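Local coordinates for protein N5-carboxyaminoimidazole ribonucleotide synthetase (Bacillus anthracis, PDB 3QFF) that probably catalyses the ATP-dependent carboxylation of aminoimidazole ribonucleotide with bicarbonate, forming N5-carboxyaminoimidazole ribonucleotide in purine biosynthesis, and binds ADP, at residues H280-T292 / G308-N320. Residues are numbered along the deposited sequence; the frame is centred on the assembly and turned at random.
Sequences HNSGHYTQDACET and GETNLLKPVVMVN
V316 CG1 lies 3.4 Å from A289 CB, tighter than usual van der Waals contact, and alanine's small side chain suits this close approach of strand 316-322 to helix 286-289. V316 CG1 takes the position between backbone N and carbonyl carbon (chi1 54°), from which it also meets Y285 CB. L312 closes this apolar cluster with CD1 beside A289 CB. Further along the strand, the unbranched thioether of M318, bent at chi2 and chi3, brings SD 3.6 Å from H284 CB.

Past the helix, backbone pairing takes over. L313 N donates to A289 O at 2.7 Å, and E291 N donates to N311 O, forming a single bridge around C290 and L312. The long, extended E291 runs alongside N311, whose ND2 gives OE2 of E291 a nearly straight bond (173°) from above the carboxylate plane. T292 OG1 donates to E309 O at 2.9 Å.

E291 OE1 is hydrogen-bonded to Y340 OH and OE2 forms a salt bridge with K314 NZ, both of the second subunit. The chemistry thus grades from an apolar seam fastening the ATP-grasp helix to the strand into a charged subunit interface, where that lysine probably stabilises the ionised glutamate.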
loop_
_atom_site.group_PDB
_atom_site.type_symbol
_atom_site.label_atom_id
_atom_site.label_comp_id
_atom_site.label_asym_id
_atom_site.label_seq_id
_atom_site.Cartn_x
_atom_site.Cartn_y
_atom_site.Cartn_z
ATOM N N HIS A 280 1.410 -1.052 15.749
ATOM C CA HIS A 280 1.684 -0.008 16.692
ATOM C C HIS A 280 2.109 1.235 15.921
ATOM O O HIS A 280 2.623 1.136 14.803
ATOM C CB HIS A 280 2.803 -0.512 17.607
ATOM C CG HIS A 280 3.076 0.356 18.787
ATOM N ND1 HIS A 280 4.082 1.299 18.792
ATOM C CD2 HIS A 280 2.507 0.402 20.013
ATOM C CE1 HIS A 280 4.112 1.898 19.970
ATOM N NE2 HIS A 280 3.172 1.367 20.733
ATOM N N ASN A 281 1.888 2.400 16.525
ATOM C CA ASN A 281 2.247 3.704 15.925
ATOM C C ASN A 281 3.740 3.797 15.552
ATOM O O ASN A 281 4.095 4.396 14.530
ATOM C CB ASN A 281 1.860 4.823 16.900
ATOM C CG ASN A 281 1.773 6.208 16.253
ATOM O OD1 ASN A 281 2.216 6.450 15.122
ATOM N ND2 ASN A 281 1.187 7.128 16.988
ATOM N N SER A 282 4.604 3.193 16.368
ATOM C CA SER A 282 6.048 3.200 16.110
ATOM C C SER A 282 6.479 2.292 14.926
ATOM O O SER A 282 7.649 2.251 14.581
ATOM C CB SER A 282 6.843 2.902 17.400
ATOM O OG SER A 282 6.763 1.536 17.795
ATOM N N GLY A 283 5.521 1.590 14.312
ATOM C CA GLY A 283 5.752 0.763 13.128
ATOM C C GLY A 283 5.163 1.307 11.829
ATOM O O GLY A 283 5.248 0.655 10.784
ATOM N N HIS A 284 4.557 2.492 11.868
ATOM C CA HIS A 284 3.959 3.064 10.642
ATOM C C HIS A 284 4.987 3.363 9.549
ATOM O O HIS A 284 4.649 3.369 8.351
ATOM C CB HIS A 284 3.167 4.344 10.953
ATOM C CG HIS A 284 1.946 4.128 11.791
ATOM N ND1 HIS A 284 1.395 2.884 12.012
ATOM C CD2 HIS A 284 1.137 5.017 12.420
ATOM C CE1 HIS A 284 0.320 3.010 12.769
ATOM N NE2 HIS A 284 0.137 4.296 13.024
ATOM N N TYR A 285 6.234 3.613 9.960
ATOM C CA TYR A 285 7.324 3.792 8.994
ATOM C C TYR A 285 7.410 2.652 7.977
ATOM O O TYR A 285 7.845 2.868 6.851
ATOM C CB TYR A 285 8.677 3.932 9.706
ATOM C CG TYR A 285 9.262 2.633 10.219
ATOM C CD1 TYR A 285 8.978 2.170 11.507
ATOM C CD2 TYR A 285 10.135 1.883 9.422
ATOM C CE1 TYR A 285 9.538 0.980 11.986
ATOM C CE2 TYR A 285 10.689 0.698 9.882
ATOM C CZ TYR A 285 10.395 0.257 11.165
ATOM O OH TYR A 285 10.953 -0.914 11.597
ATOM N N THR A 286 7.015 1.443 8.383
ATOM C CA THR A 286 7.160 0.255 7.534
ATOM C C THR A 286 6.322 0.335 6.249
ATOM O O THR A 286 6.618 -0.363 5.284
ATOM C CB THR A 286 6.736 -1.042 8.255
ATOM O OG1 THR A 286 5.364 -0.933 8.682
ATOM C CG2 THR A 286 7.642 -1.314 9.444
ATOM N N GLN A 287 5.273 1.157 6.262
ATOM C CA GLN A 287 4.378 1.310 5.111
ATOM C C GLN A 287 5.085 1.824 3.877
ATOM O O GLN A 287 4.680 1.518 2.759
ATOM C CB GLN A 287 3.256 2.296 5.431
ATOM C CG GLN A 287 2.127 1.721 6.274
ATOM C CD GLN A 287 1.012 2.718 6.419
ATOM O OE1 GLN A 287 1.227 3.872 6.838
ATOM N NE2 GLN A 287 -0.184 2.304 6.042
ATOM N N ASP A 288 6.104 2.654 4.079
ATOM C CA ASP A 288 6.802 3.261 2.948
ATOM C C ASP A 288 8.268 2.852 2.837
ATOM O O ASP A 288 8.847 2.913 1.755
ATOM C CB ASP A 288 6.622 4.791 2.983
ATOM C CG ASP A 288 5.159 5.201 2.832
ATOM O OD1 ASP A 288 4.570 4.900 1.766
ATOM O OD2 ASP A 288 4.586 5.802 3.775
ATOM N N ALA A 289 8.855 2.398 3.940
ATOM C CA ALA A 289 10.314 2.198 3.982
ATOM C C ALA A 289 10.775 0.746 4.030
ATOM O O ALA A 289 11.975 0.487 3.885
ATOM C CB ALA A 289 10.920 2.963 5.143
ATOM N N CYS A 290 9.845 -0.190 4.246
ATOM C CA CYS A 290 10.203 -1.608 4.321
ATOM C C CYS A 290 9.590 -2.408 3.197
ATOM O O CYS A 290 8.624 -1.993 2.567
ATOM C CB CYS A 290 9.783 -2.222 5.661
ATOM S SG CYS A 290 10.764 -1.673 7.039
ATOM N N GLU A 291 10.143 -3.593 2.987
ATOM C CA GLU A 291 9.672 -4.498 1.960
ATOM C C GLU A 291 8.211 -4.970 2.168
ATOM O O GLU A 291 7.489 -5.176 1.191
ATOM C CB GLU A 291 10.651 -5.667 1.859
ATOM C CG GLU A 291 10.512 -6.443 0.590
ATOM C CD GLU A 291 11.643 -7.418 0.389
ATOM O OE1 GLU A 291 11.357 -8.532 -0.109
ATOM O OE2 GLU A 291 12.801 -7.077 0.744
ATOM N N THR A 292 7.786 -5.123 3.428
ATOM C CA THR A 292 6.385 -5.395 3.798
ATOM C C THR A 292 6.007 -4.461 4.940
ATOM O O THR A 292 6.811 -4.239 5.829
ATOM C CB THR A 292 6.196 -6.848 4.351
ATOM O OG1 THR A 292 6.889 -7.788 3.528
ATOM C CG2 THR A 292 4.701 -7.233 4.395
ATOM N N GLY A 308 6.246 -11.819 4.660
ATOM C CA GLY A 308 7.099 -11.081 3.733
ATOM C C GLY A 308 8.405 -10.645 4.377
ATOM O O GLY A 308 8.590 -10.793 5.580
ATOM N N GLU A 309 9.313 -10.108 3.578
ATOM C CA GLU A 309 10.595 -9.622 4.108
ATOM C C GLU A 309 10.457 -8.295 4.860
ATOM O O GLU A 309 9.536 -7.520 4.598
ATOM C CB GLU A 309 11.661 -9.558 3.000
ATOM C CG GLU A 309 11.867 -10.907 2.270
ATOM C CD GLU A 309 12.087 -12.091 3.233
ATOM O OE1 GLU A 309 12.833 -11.936 4.219
ATOM O OE2 GLU A 309 11.521 -13.184 3.000
ATOM N N THR A 310 11.366 -8.040 5.799
ATOM C CA THR A 310 11.284 -6.830 6.629
ATOM C C THR A 310 12.445 -5.865 6.422
ATOM O O THR A 310 12.654 -4.949 7.235
ATOM C CB THR A 310 11.245 -7.173 8.111
ATOM O OG1 THR A 310 12.432 -7.899 8.437
ATOM C CG2 THR A 310 10.011 -8.003 8.436
ATOM N N ASN A 311 13.198 -6.076 5.346
ATOM C CA ASN A 311 14.322 -5.222 4.986
ATOM C C ASN A 311 13.951 -3.759 4.923
ATOM O O ASN A 311 12.906 -3.397 4.361
ATOM C CB ASN A 311 14.875 -5.635 3.626
ATOM C CG ASN A 311 15.383 -7.058 3.620
ATOM O OD1 ASN A 311 16.221 -7.429 4.446
ATOM N ND2 ASN A 311 14.883 -7.866 2.694
ATOM N N LEU A 312 14.817 -2.927 5.491
ATOM C CA LEU A 312 14.703 -1.487 5.366
ATOM C C LEU A 312 15.255 -1.094 3.994
ATOM O O LEU A 312 16.447 -1.281 3.722
ATOM C CB LEU A 312 15.476 -0.765 6.474
ATOM C CG LEU A 312 15.255 0.761 6.470
ATOM C CD1 LEU A 312 13.833 1.127 6.911
ATOM C CD2 LEU A 312 16.261 1.474 7.312
ATOM N N LEU A 313 14.381 -0.561 3.144
ATOM C CA LEU A 313 14.748 -0.216 1.773
ATOM C C LEU A 313 15.223 1.228 1.631
ATOM O O LEU A 313 15.961 1.543 0.704
ATOM C CB LEU A 313 13.583 -0.499 0.815
ATOM C CG LEU A 313 13.105 -1.955 0.715
ATOM C CD1 LEU A 313 11.989 -2.078 -0.321
ATOM C CD2 LEU A 313 14.258 -2.905 0.388
ATOM N N LYS A 314 14.794 2.092 2.545
ATOM C CA LYS A 314 15.285 3.473 2.628
ATOM C C LYS A 314 15.155 3.985 4.065
ATOM O O LYS A 314 14.200 3.624 4.758
ATOM C CB LYS A 314 14.505 4.385 1.657
ATOM C CG LYS A 314 15.170 5.763 1.369
ATOM C CD LYS A 314 15.054 6.143 -0.105
ATOM C CE LYS A 314 15.332 7.634 -0.339
ATOM N NZ LYS A 314 15.044 8.009 -1.763
ATOM N N PRO A 315 16.106 4.833 4.521
ATOM C CA PRO A 315 15.948 5.453 5.839
ATOM C C PRO A 315 14.715 6.377 5.895
ATOM O O PRO A 315 14.338 6.981 4.884
ATOM C CB PRO A 315 17.262 6.233 6.023
ATOM C CG PRO A 315 18.254 5.517 5.151
ATOM C CD PRO A 315 17.445 5.083 3.951
ATOM N N VAL A 316 14.089 6.471 7.066
ATOM C CA VAL A 316 12.792 7.115 7.192
ATOM C C VAL A 316 12.629 7.811 8.539
ATOM O O VAL A 316 13.139 7.348 9.574
ATOM C CB VAL A 316 11.623 6.081 6.938
ATOM C CG1 VAL A 316 11.765 4.850 7.853
ATOM C CG2 VAL A 316 10.214 6.733 7.100
ATOM N N VAL A 317 11.937 8.941 8.522
ATOM C CA VAL A 317 11.423 9.545 9.750
ATOM C C VAL A 317 9.924 9.605 9.618
ATOM O O VAL A 317 9.393 10.286 8.723
ATOM C CB VAL A 317 11.994 10.982 10.000
ATOM C CG1 VAL A 317 11.314 11.654 11.187
ATOM C CG2 VAL A 317 13.498 10.903 10.231
ATOM N N MET A 318 9.234 8.885 10.499
ATOM C CA MET A 318 7.799 9.011 10.590
ATOM C C MET A 318 7.490 10.163 11.531
ATOM O O MET A 318 8.098 10.257 12.610
ATOM C CB MET A 318 7.152 7.735 11.129
ATOM C CG MET A 318 5.625 7.843 11.103
ATOM S SD MET A 318 4.777 7.209 12.537
ATOM C CE MET A 318 5.302 8.336 13.842
ATOM N N VAL A 319 6.592 11.057 11.114
ATOM C CA VAL A 319 6.107 12.107 12.009
ATOM C C VAL A 319 4.607 11.996 12.195
ATOM O O VAL A 319 3.861 11.900 11.221
ATOM C CB VAL A 319 6.441 13.537 11.505
ATOM C CG1 VAL A 319 6.340 14.531 12.677
ATOM C CG2 VAL A 319 7.822 13.588 10.928
ATOM N N ASN A 320 4.154 12.003 13.444
ATOM C CA ASN A 320 2.723 11.974 13.719
ATOM C C ASN A 320 2.016 13.285 13.391
ATOM O O ASN A 320 2.567 14.359 13.641
ATOM C CB ASN A 320 2.454 11.634 15.200
ATOM C CG ASN A 320 2.105 10.172 15.418
ATOM O OD1 ASN A 320 1.916 9.401 14.473
ATOM N ND2 ASN A 320 1.998 9.787 16.682
#